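Local coordinates for WGR domain-containing protein (Bacteroides fragilis, PDB 2RA8), which is of unknown function but joins a WGR domain to leucine-rich repeats, an architecture consistent with a role in binding other macromolecules, at residues 175-180 / 193-198; 222-227 / 249-254. All blocks are in the same frame, centred on the assembly; numbering follows the deposited sequence.

Contact 1: residues 175-180 / 193-198; sequences NNLKIK and PNLKSL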
ATOM      1  N   ASN A 175      -2.187  -0.364 -27.407  1.00 23.00           N
ATOM      2  CA  ASN A 175      -0.848  -0.937 -27.445  1.00 18.84           C
ATOM      3  C   ASN A 175      -0.426  -1.426 -26.078  1.00 10.63           C
ATOM      4  O   ASN A 175       0.554  -2.154 -25.958  1.00 20.48           O
ATOM      5  CB  ASN A 175       0.194   0.061 -27.992  1.00 22.92           C
ATOM      6  CG  ASN A 175       0.313   1.323 -27.155  1.00 23.28           C
ATOM      7  OD1 ASN A 175       0.462   1.269 -25.933  1.00 30.10           O
ATOM      8  ND2 ASN A 175       0.266   2.474 -27.821  1.00 20.45           N
ATOM      9  N   ASN A 176      -1.187  -1.058 -25.049  1.00 20.11           N
ATOM     10  CA  ASN A 176      -0.894  -1.459 -23.668  1.00 16.52           C
ATOM     11  C   ASN A 176      -2.149  -2.038 -23.030  1.00 15.55           C
ATOM     12  O   ASN A 176      -3.112  -1.322 -22.773  1.00 13.32           O
ATOM     13  CB  ASN A 176      -0.403  -0.238 -22.883  1.00 21.05           C
ATOM     14  CG  ASN A 176       0.065  -0.584 -21.480  1.00 20.78           C
ATOM     15  OD1 ASN A 176       0.628   0.259 -20.782  1.00 25.66           O
ATOM     16  ND2 ASN A 176      -0.170  -1.817 -21.059  1.00 28.95           N
ATOM     17  N   LEU A 177      -2.141  -3.342 -22.771  1.00 10.97           N
ATOM     18  CA  LEU A 177      -3.302  -4.028 -22.202  1.00 20.94           C
ATOM     19  C   LEU A 177      -2.964  -4.654 -20.878  1.00 10.96           C
ATOM     20  O   LEU A 177      -2.001  -5.417 -20.760  1.00 19.35           O
ATOM     21  CB  LEU A 177      -3.773  -5.135 -23.143  1.00 19.61           C
ATOM     22  CG  LEU A 177      -5.248  -5.479 -23.344  1.00 24.60           C
ATOM     23  CD1 LEU A 177      -5.292  -6.900 -23.846  1.00 19.79           C
ATOM     24  CD2 LEU A 177      -6.072  -5.343 -22.085  1.00 20.01           C
ATOM     25  N   LYS A 178      -3.777  -4.342 -19.880  1.00 15.54           N
ATOM     26  CA  LYS A 178      -3.585  -4.858 -18.538  1.00 14.69           C
ATOM     27  C   LYS A 178      -4.946  -5.281 -18.053  1.00 20.94           C
ATOM     28  O   LYS A 178      -5.903  -4.502 -18.114  1.00 20.21           O
ATOM     29  CB  LYS A 178      -3.022  -3.753 -17.656  1.00 20.81           C
ATOM     30  CG  LYS A 178      -2.683  -4.139 -16.233  1.00 28.95           C
ATOM     31  CD  LYS A 178      -1.977  -2.956 -15.585  1.00 20.23           C
ATOM     32  CE  LYS A 178      -1.657  -3.191 -14.130  1.00 38.96           C
ATOM     33  NZ  LYS A 178      -0.951  -1.986 -13.607  1.00 34.70           N
ATOM     34  N   ILE A 179      -5.035  -6.526 -17.588  1.00 21.31           N
ATOM     35  CA  ILE A 179      -6.283  -7.105 -17.101  1.00 14.69           C
ATOM     36  C   ILE A 179      -6.060  -7.759 -15.743  1.00 17.54           C
ATOM     37  O   ILE A 179      -5.087  -8.487 -15.544  1.00 23.37           O
ATOM     38  CB  ILE A 179      -6.796  -8.193 -18.068  1.00 17.12           C
ATOM     39  CG1 ILE A 179      -6.916  -7.635 -19.501  1.00 12.51           C
ATOM     40  CG2 ILE A 179      -8.147  -8.711 -17.600  1.00 14.76           C
ATOM     41  CD1 ILE A 179      -7.055  -8.746 -20.544  1.00 17.70           C
ATOM     42  N   LYS A 180      -6.970  -7.508 -14.809  1.00 20.90           N
ATOM     43  CA  LYS A 180      -6.878  -8.081 -13.469  1.00 12.18           C
ATOM     44  C   LYS A 180      -8.154  -8.844 -13.219  1.00 21.46           C
ATOM     45  O   LYS A 180      -9.233  -8.283 -13.356  1.00 21.45           O
ATOM     46  CB  LYS A 180      -6.715  -6.968 -12.424  1.00 16.00           C
ATOM     47  CG  LYS A 180      -6.658  -7.458 -10.980  1.00 14.25           C
ATOM     48  CD  LYS A 180      -6.377  -6.289 -10.033  1.00 12.76           C
ATOM     49  CE  LYS A 180      -6.426  -6.745  -8.580  1.00 28.54           C
ATOM     50  NZ  LYS A 180      -5.982  -5.681  -7.643  1.00 20.53           N
ATOM     51  N   PRO A 193      -1.495  -7.278 -33.989  1.00 19.68           N
ATOM     52  CA  PRO A 193      -0.197  -6.629 -34.112  1.00 19.24           C
ATOM     53  C   PRO A 193      -0.138  -5.284 -33.421  1.00 18.21           C
ATOM     54  O   PRO A 193       0.938  -4.699 -33.274  1.00 26.39           O
ATOM     55  CB  PRO A 193      -0.010  -6.528 -35.630  1.00 20.82           C
ATOM     56  CG  PRO A 193      -1.419  -6.351 -36.126  1.00 18.07           C
ATOM     57  CD  PRO A 193      -2.165  -7.377 -35.302  1.00 25.39           C
ATOM     58  N   ASN A 194      -1.289  -4.783 -32.986  1.00 21.82           N
ATOM     59  CA  ASN A 194      -1.322  -3.487 -32.307  1.00 22.21           C
ATOM     60  C   ASN A 194      -0.770  -3.537 -30.901  1.00 23.60           C
ATOM     61  O   ASN A 194      -0.180  -2.560 -30.432  1.00 14.36           O
ATOM     62  CB  ASN A 194      -2.760  -2.920 -32.275  1.00 19.21           C
ATOM     63  CG  ASN A 194      -3.754  -3.850 -31.581  1.00 26.23           C
ATOM     64  OD1 ASN A 194      -4.389  -3.476 -30.588  1.00 22.09           O
ATOM     65  ND2 ASN A 194      -3.902  -5.056 -32.108  1.00 17.23           N
ATOM     66  N   LEU A 195      -0.933  -4.673 -30.226  1.00 19.94           N
ATOM     67  CA  LEU A 195      -0.464  -4.824 -28.835  1.00 13.54           C
ATOM     68  C   LEU A 195       1.037  -4.864 -28.625  1.00 16.17           C
ATOM     69  O   LEU A 195       1.746  -5.664 -29.245  1.00 23.18           O
ATOM     70  CB  LEU A 195      -1.069  -6.092 -28.201  1.00 13.02           C
ATOM     71  CG  LEU A 195      -2.525  -6.126 -27.727  1.00 29.34           C
ATOM     72  CD1 LEU A 195      -3.458  -5.831 -28.877  1.00 40.81           C
ATOM     73  CD2 LEU A 195      -2.845  -7.510 -27.156  1.00 16.58           C
ATOM     74  N   LYS A 196       1.533  -3.998 -27.745  1.00 17.22           N
ATOM     75  CA  LYS A 196       2.958  -3.958 -27.424  1.00 12.31           C
ATOM     76  C   LYS A 196       3.190  -4.502 -26.034  1.00 24.21           C
ATOM     77  O   LYS A 196       4.262  -5.036 -25.731  1.00 19.33           O
ATOM     78  CB  LYS A 196       3.503  -2.525 -27.457  1.00 17.22           C
ATOM     79  CG  LYS A 196       3.404  -1.834 -28.815  1.00 35.39           C
ATOM     80  CD  LYS A 196       4.785  -1.419 -29.311  1.00 26.51           C
ATOM     81  CE  LYS A 196       4.706  -0.300 -30.346  1.00 55.17           C
ATOM     82  NZ  LYS A 196       4.209   0.973 -29.745  1.00 59.27           N
ATOM     83  N   SER A 197       2.186  -4.346 -25.175  1.00 18.83           N
ATOM     84  CA  SER A 197       2.290  -4.819 -23.802  1.00 23.26           C
ATOM     85  C   SER A 197       1.030  -5.523 -23.351  1.00 22.08           C
ATOM     86  O   SER A 197      -0.085  -5.024 -23.534  1.00 24.27           O
ATOM     87  CB  SER A 197       2.586  -3.640 -22.856  1.00 23.34           C
ATOM     88  OG  SER A 197       2.933  -4.107 -21.566  1.00 33.48           O
ATOM     89  N   LEU A 198       1.218  -6.688 -22.741  1.00 15.39           N
ATOM     90  CA  LEU A 198       0.124  -7.504 -22.253  1.00 17.93           C
ATOM     91  C   LEU A 198       0.463  -8.061 -20.898  1.00 16.51           C
ATOM     92  O   LEU A 198       1.417  -8.833 -20.757  1.00 19.32           O
ATOM     93  CB  LEU A 198      -0.134  -8.672 -23.214  1.00 16.39           C
ATOM     94  CG  LEU A 198      -1.147  -9.726 -22.753  1.00 19.33           C
ATOM     95  CD1 LEU A 198      -2.501  -9.061 -22.494  1.00 15.74           C
ATOM     96  CD2 LEU A 198      -1.271 -10.825 -23.809  1.00 22.79           C
TER
HETATM   97  O   HOH W   1       0.378  -4.144 -20.157  1.00 14.52           O

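Contact 2: residues 222-227 / 249-254; sequences EKLVLY and DRFPNL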
ATOM      1  N   GLU A 222       6.109  -6.521 -26.906  1.00 22.30           N
ATOM      2  CA  GLU A 222       7.419  -6.252 -26.308  1.00 20.73           C
ATOM      3  C   GLU A 222       7.473  -6.669 -24.853  1.00 15.22           C
ATOM      4  O   GLU A 222       8.548  -6.917 -24.304  1.00 24.59           O
ATOM      5  CB  GLU A 222       7.755  -4.764 -26.424  1.00 20.48           C
ATOM      6  CG  GLU A 222       7.752  -4.253 -27.867  1.00 28.38           C
ATOM      7  CD  GLU A 222       8.285  -2.840 -27.989  1.00 35.51           C
ATOM      8  OE1 GLU A 222       7.895  -1.983 -27.165  1.00 33.28           O
ATOM      9  OE2 GLU A 222       9.086  -2.586 -28.913  1.00 48.01           O
ATOM     10  N   LYS A 223       6.305  -6.743 -24.229  1.00 16.85           N
ATOM     11  CA  LYS A 223       6.188  -7.136 -22.831  1.00 19.51           C
ATOM     12  C   LYS A 223       5.015  -8.066 -22.601  1.00 17.57           C
ATOM     13  O   LYS A 223       3.907  -7.816 -23.079  1.00 13.32           O
ATOM     14  CB  LYS A 223       6.032  -5.896 -21.938  1.00 23.89           C
ATOM     15  CG  LYS A 223       5.788  -6.219 -20.466  1.00 15.11           C
ATOM     16  CD  LYS A 223       5.970  -5.007 -19.565  1.00 21.00           C
ATOM     17  CE  LYS A 223       5.659  -5.370 -18.115  1.00 37.53           C
ATOM     18  NZ  LYS A 223       6.007  -4.277 -17.169  1.00 37.23           N
ATOM     19  N   LEU A 224       5.269  -9.150 -21.876  1.00 18.22           N
ATOM     20  CA  LEU A 224       4.247 -10.133 -21.536  1.00 24.43           C
ATOM     21  C   LEU A 224       4.461 -10.563 -20.122  1.00 21.54           C
ATOM     22  O   LEU A 224       5.497 -11.124 -19.793  1.00 16.87           O
ATOM     23  CB  LEU A 224       4.329 -11.370 -22.438  1.00 24.84           C
ATOM     24  CG  LEU A 224       3.444 -12.571 -22.050  1.00 16.63           C
ATOM     25  CD1 LEU A 224       1.964 -12.180 -22.045  1.00 16.25           C
ATOM     26  CD2 LEU A 224       3.681 -13.715 -23.038  1.00 25.11           C
ATOM     27  N   VAL A 225       3.485 -10.283 -19.275  1.00 19.76           N
ATOM     28  CA  VAL A 225       3.555 -10.659 -17.874  1.00 16.43           C
ATOM     29  C   VAL A 225       2.281 -11.371 -17.521  1.00 18.82           C
ATOM     30  O   VAL A 225       1.185 -10.836 -17.701  1.00 22.40           O
ATOM     31  CB  VAL A 225       3.724  -9.430 -16.963  1.00 17.76           C
ATOM     32  CG1 VAL A 225       3.580  -9.840 -15.496  1.00 10.66           C
ATOM     33  CG2 VAL A 225       5.103  -8.819 -17.179  1.00 16.28           C
ATOM     34  N   LEU A 226       2.424 -12.598 -17.029  1.00 22.82           N
ATOM     35  CA  LEU A 226       1.282 -13.413 -16.649  1.00 22.84           C
ATOM     36  C   LEU A 226       1.418 -13.913 -15.241  1.00 15.76           C
ATOM     37  O   LEU A 226       2.441 -14.502 -14.883  1.00 24.42           O
ATOM     38  CB  LEU A 226       1.158 -14.635 -17.573  1.00 21.57           C
ATOM     39  CG  LEU A 226       0.987 -14.415 -19.083  1.00 24.33           C
ATOM     40  CD1 LEU A 226       1.043 -15.763 -19.797  1.00 25.01           C
ATOM     41  CD2 LEU A 226      -0.334 -13.701 -19.369  1.00 18.50           C
ATOM     42  N   TYR A 227       0.398 -13.670 -14.425  1.00 14.81           N
ATOM     43  CA  TYR A 227       0.391 -14.163 -13.045  1.00 18.25           C
ATOM     44  C   TYR A 227      -0.184 -15.574 -13.086  1.00 17.77           C
ATOM     45  O   TYR A 227      -1.291 -15.785 -13.593  1.00 23.64           O
ATOM     46  CB  TYR A 227      -0.495 -13.271 -12.149  1.00 13.70           C
ATOM     47  CG  TYR A 227       0.171 -11.993 -11.688  1.00 33.57           C
ATOM     48  CD1 TYR A 227       0.702 -11.084 -12.606  1.00 15.69           C
ATOM     49  CD2 TYR A 227       0.281 -11.700 -10.328  1.00 23.94           C
ATOM     50  CE1 TYR A 227       1.335  -9.918 -12.181  1.00 22.51           C
ATOM     51  CE2 TYR A 227       0.905 -10.539  -9.888  1.00 15.06           C
ATOM     52  CZ  TYR A 227       1.430  -9.659 -10.819  1.00 36.47           C
ATOM     53  OH  TYR A 227       2.081  -8.536 -10.386  1.00 26.67           O
ATOM     54  N   ASP A 249      10.391 -17.157 -32.243  1.00 29.85           N
ATOM     55  CA  ASP A 249       9.564 -17.160 -33.443  1.00 29.90           C
ATOM     56  C   ASP A 249       8.177 -16.621 -33.132  1.00 27.95           C
ATOM     57  O   ASP A 249       7.572 -15.926 -33.952  1.00 23.32           O
ATOM     58  CB  ASP A 249       9.448 -18.575 -34.027  1.00 37.29           C
ATOM     59  CG  ASP A 249      10.758 -19.078 -34.614  1.00 43.39           C
ATOM     60  OD1 ASP A 249      11.412 -18.316 -35.358  1.00 56.31           O
ATOM     61  OD2 ASP A 249      11.130 -20.240 -34.336  1.00 59.56           O
ATOM     62  N   ARG A 250       7.669 -16.920 -31.938  1.00 19.36           N
ATOM     63  CA  ARG A 250       6.342 -16.445 -31.559  1.00 19.34           C
ATOM     64  C   ARG A 250       6.324 -14.960 -31.237  1.00 22.10           C
ATOM     65  O   ARG A 250       5.448 -14.224 -31.706  1.00 23.43           O
ATOM     66  CB  ARG A 250       5.825 -17.233 -30.355  1.00 25.08           C
ATOM     67  CG  ARG A 250       4.413 -16.839 -29.904  1.00 26.56           C
ATOM     68  CD  ARG A 250       3.978 -17.661 -28.701  1.00 28.73           C
ATOM     69  NE  ARG A 250       3.985 -19.088 -28.995  1.00 35.24           N
ATOM     70  CZ  ARG A 250       3.059 -19.706 -29.720  1.00 29.99           C
ATOM     71  NH1 ARG A 250       2.040 -19.021 -30.222  1.00 25.23           N
ATOM     72  NH2 ARG A 250       3.160 -21.009 -29.954  1.00 25.63           N
ATOM     73  N   PHE A 251       7.300 -14.516 -30.447  1.00 13.56           N
ATOM     74  CA  PHE A 251       7.410 -13.116 -30.036  1.00 18.92           C
ATOM     75  C   PHE A 251       8.766 -12.590 -30.439  1.00 16.23           C
ATOM     76  O   PHE A 251       9.650 -12.404 -29.593  1.00 20.65           O
ATOM     77  CB  PHE A 251       7.255 -13.016 -28.501  1.00 22.43           C
ATOM     78  CG  PHE A 251       5.947 -13.563 -27.985  1.00 27.66           C
ATOM     79  CD1 PHE A 251       5.926 -14.505 -26.962  1.00 33.95           C
ATOM     80  CD2 PHE A 251       4.738 -13.117 -28.501  1.00 19.68           C
ATOM     81  CE1 PHE A 251       4.717 -14.993 -26.462  1.00 21.29           C
ATOM     82  CE2 PHE A 251       3.526 -13.605 -28.001  1.00 24.10           C
ATOM     83  CZ  PHE A 251       3.523 -14.540 -26.982  1.00 28.39           C
ATOM     84  N   PRO A 252       8.968 -12.323 -31.740  1.00 23.71           N
ATOM     85  CA  PRO A 252      10.263 -11.819 -32.203  1.00 25.37           C
ATOM     86  C   PRO A 252      10.710 -10.466 -31.682  1.00 24.70           C
ATOM     87  O   PRO A 252      11.876 -10.102 -31.824  1.00 27.92           O
ATOM     88  CB  PRO A 252      10.114 -11.848 -33.726  1.00 19.79           C
ATOM     89  CG  PRO A 252       8.654 -11.586 -33.915  1.00 20.03           C
ATOM     90  CD  PRO A 252       8.031 -12.472 -32.867  1.00 23.88           C
ATOM     91  N   ASN A 253       9.803  -9.711 -31.074  1.00 29.14           N
ATOM     92  CA  ASN A 253      10.174  -8.395 -30.552  1.00 15.37           C
ATOM     93  C   ASN A 253      10.039  -8.280 -29.051  1.00 19.69           C
ATOM     94  O   ASN A 253      10.168  -7.190 -28.501  1.00 21.24           O
ATOM     95  CB  ASN A 253       9.336  -7.296 -31.215  1.00 11.85           C
ATOM     96  CG  ASN A 253       9.655  -7.137 -32.694  1.00 24.57           C
ATOM     97  OD1 ASN A 253      10.784  -6.842 -33.066  1.00 28.47           O
ATOM     98  ND2 ASN A 253       8.654  -7.335 -33.539  1.00 23.70           N
ATOM     99  N   LEU A 254       9.791  -9.400 -28.384  1.00 18.89           N
ATOM    100  CA  LEU A 254       9.639  -9.393 -26.925  1.00 19.64           C
ATOM    101  C   LEU A 254      10.930  -8.971 -26.218  1.00 15.78           C
ATOM    102  O   LEU A 254      12.024  -9.391 -26.604  1.00 17.99           O
ATOM    103  CB  LEU A 254       9.218 -10.776 -26.435  1.00 22.47           C
ATOM    104  CG  LEU A 254       8.561 -10.807 -25.050  1.00 25.80           C
ATOM    105  CD1 LEU A 254       7.155 -10.227 -25.130  1.00 26.53           C
ATOM    106  CD2 LEU A 254       8.504 -12.232 -24.544  1.00 21.91           C
TER

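Contact 1: residues 175-180 / 193-198
Leu177 lies alongside Leu198, the two side chains pointing the same way from neighbouring parallel strands, with Leu177 CD1 3.8 Å from Leu198 CD1. The same methyl also meets Leu195, whose side chain comes across it at a slant and touches with CD2. The three leucines form a small apolar patch on the buried face of the sheet. In Leu198, CG stands anti to the backbone N (chi1 173°), and CD1 is the branch that reaches back to Leu177. On the face that carries Asn176 and Ser197 the pairing is between polar side chains in van der Waals contact: the amide end of Asn176 leans over Ser197, ND2 coming 3.8 Å from Ser197 CB.

The backbones pair in parallel register, Asn176 beside Ser197 and Leu177 beside Leu198. Asn175 O is gripped by two successive amides, Lys196 N at 2.7 Å and Ser197 N at 2.8 Å; the first donor is tilted from the carbonyl plane, the second lies nearly in line with the C=O. Two residues on, Leu177 N donates to Ser197 O at 2.8 Å in a fairly straight bond (168° at the hydrogen). Leu177 O takes a CA-H...O contact from Leu198 CA and a hydrogen bond from a water, which is also bonded to Ser197 OG. Just before the paired residues, the aliphatic start of Lys196 packs on Asn175, CG to CB at 3.8 Å.

On its other edge strand 176-180 bonds to Glu142 and Leu144, so the pair lies inside the parallel sheet of the leucine-rich repeat region. The chemistry is divided by face: leucine methyls pack on the buried side, while on the side carrying Ser197 a water joins its hydroxyl to Leu177 O. The two amide bonds to Asn175 O hold segment 193-198 where it joins the sheet and probably help to set its register.

Contact 2: residues 222-227 / 249-254
Leu254 CD1 packs against the backbone at the start of strand 223-227, 3.6 Å from Glu222 C, and it also touches Leu224 CB. Farther along Leu224, CD2 comes obliquely to the Phe251 ring, nearest CE1 at 3.8 Å, and the two side chains cross at about a right angle. Leu224 CG stands anti to the backbone N (chi1 171°), which carries CD2 to the ring. Near the surface, Glu222 CA and the first carbons of its side chain lie by Asn253 O.

A type I turn from Phe251 to Leu254, with Leu254 N bonded to Phe251 O at 3.2 Å, brings both apolar residues to the strand. Arg250 CG sits 3.7 Å above the centre of one face of the Phe251 ring. Farther out, Glu222 pairs its carboxylate with Lys255.

Through this turn the loop after strand 223-227 returns to the next parallel strand, 256-260, with leucine and phenylalanine side chains in the interior, in keeping with the leucine-rich repeat fold. No hydrogen bond joins the two segments: apolar packing holds them together, while the Phe251 and Leu254 carbonyls and the Asn253 amide find partners outside both, in Gln280 and Pro219.

How the contacts relate
Contacts 1 and 2 follow one another along the chain, their centres about 10 Å apart, and meet where strand 197-201 pairs with strand 223-227. Lys196 O lies 2.6 Å from Glu222 N and Leu198 O 2.9 Å from Val225 N, both probable hydrogen bonds that continue the parallel pairing from contact 1 into contact 2. Leu198 also packs on Leu224, joining the two apolar patches on the buried face, while Ser197 OG lies 3.6 Å from Lys223 CB on the other. Contact 1 unites adjacent strands directly, whereas contact 2 sets a strand against the turn before the next one. The arrangement is that of successive leucine-rich repeats.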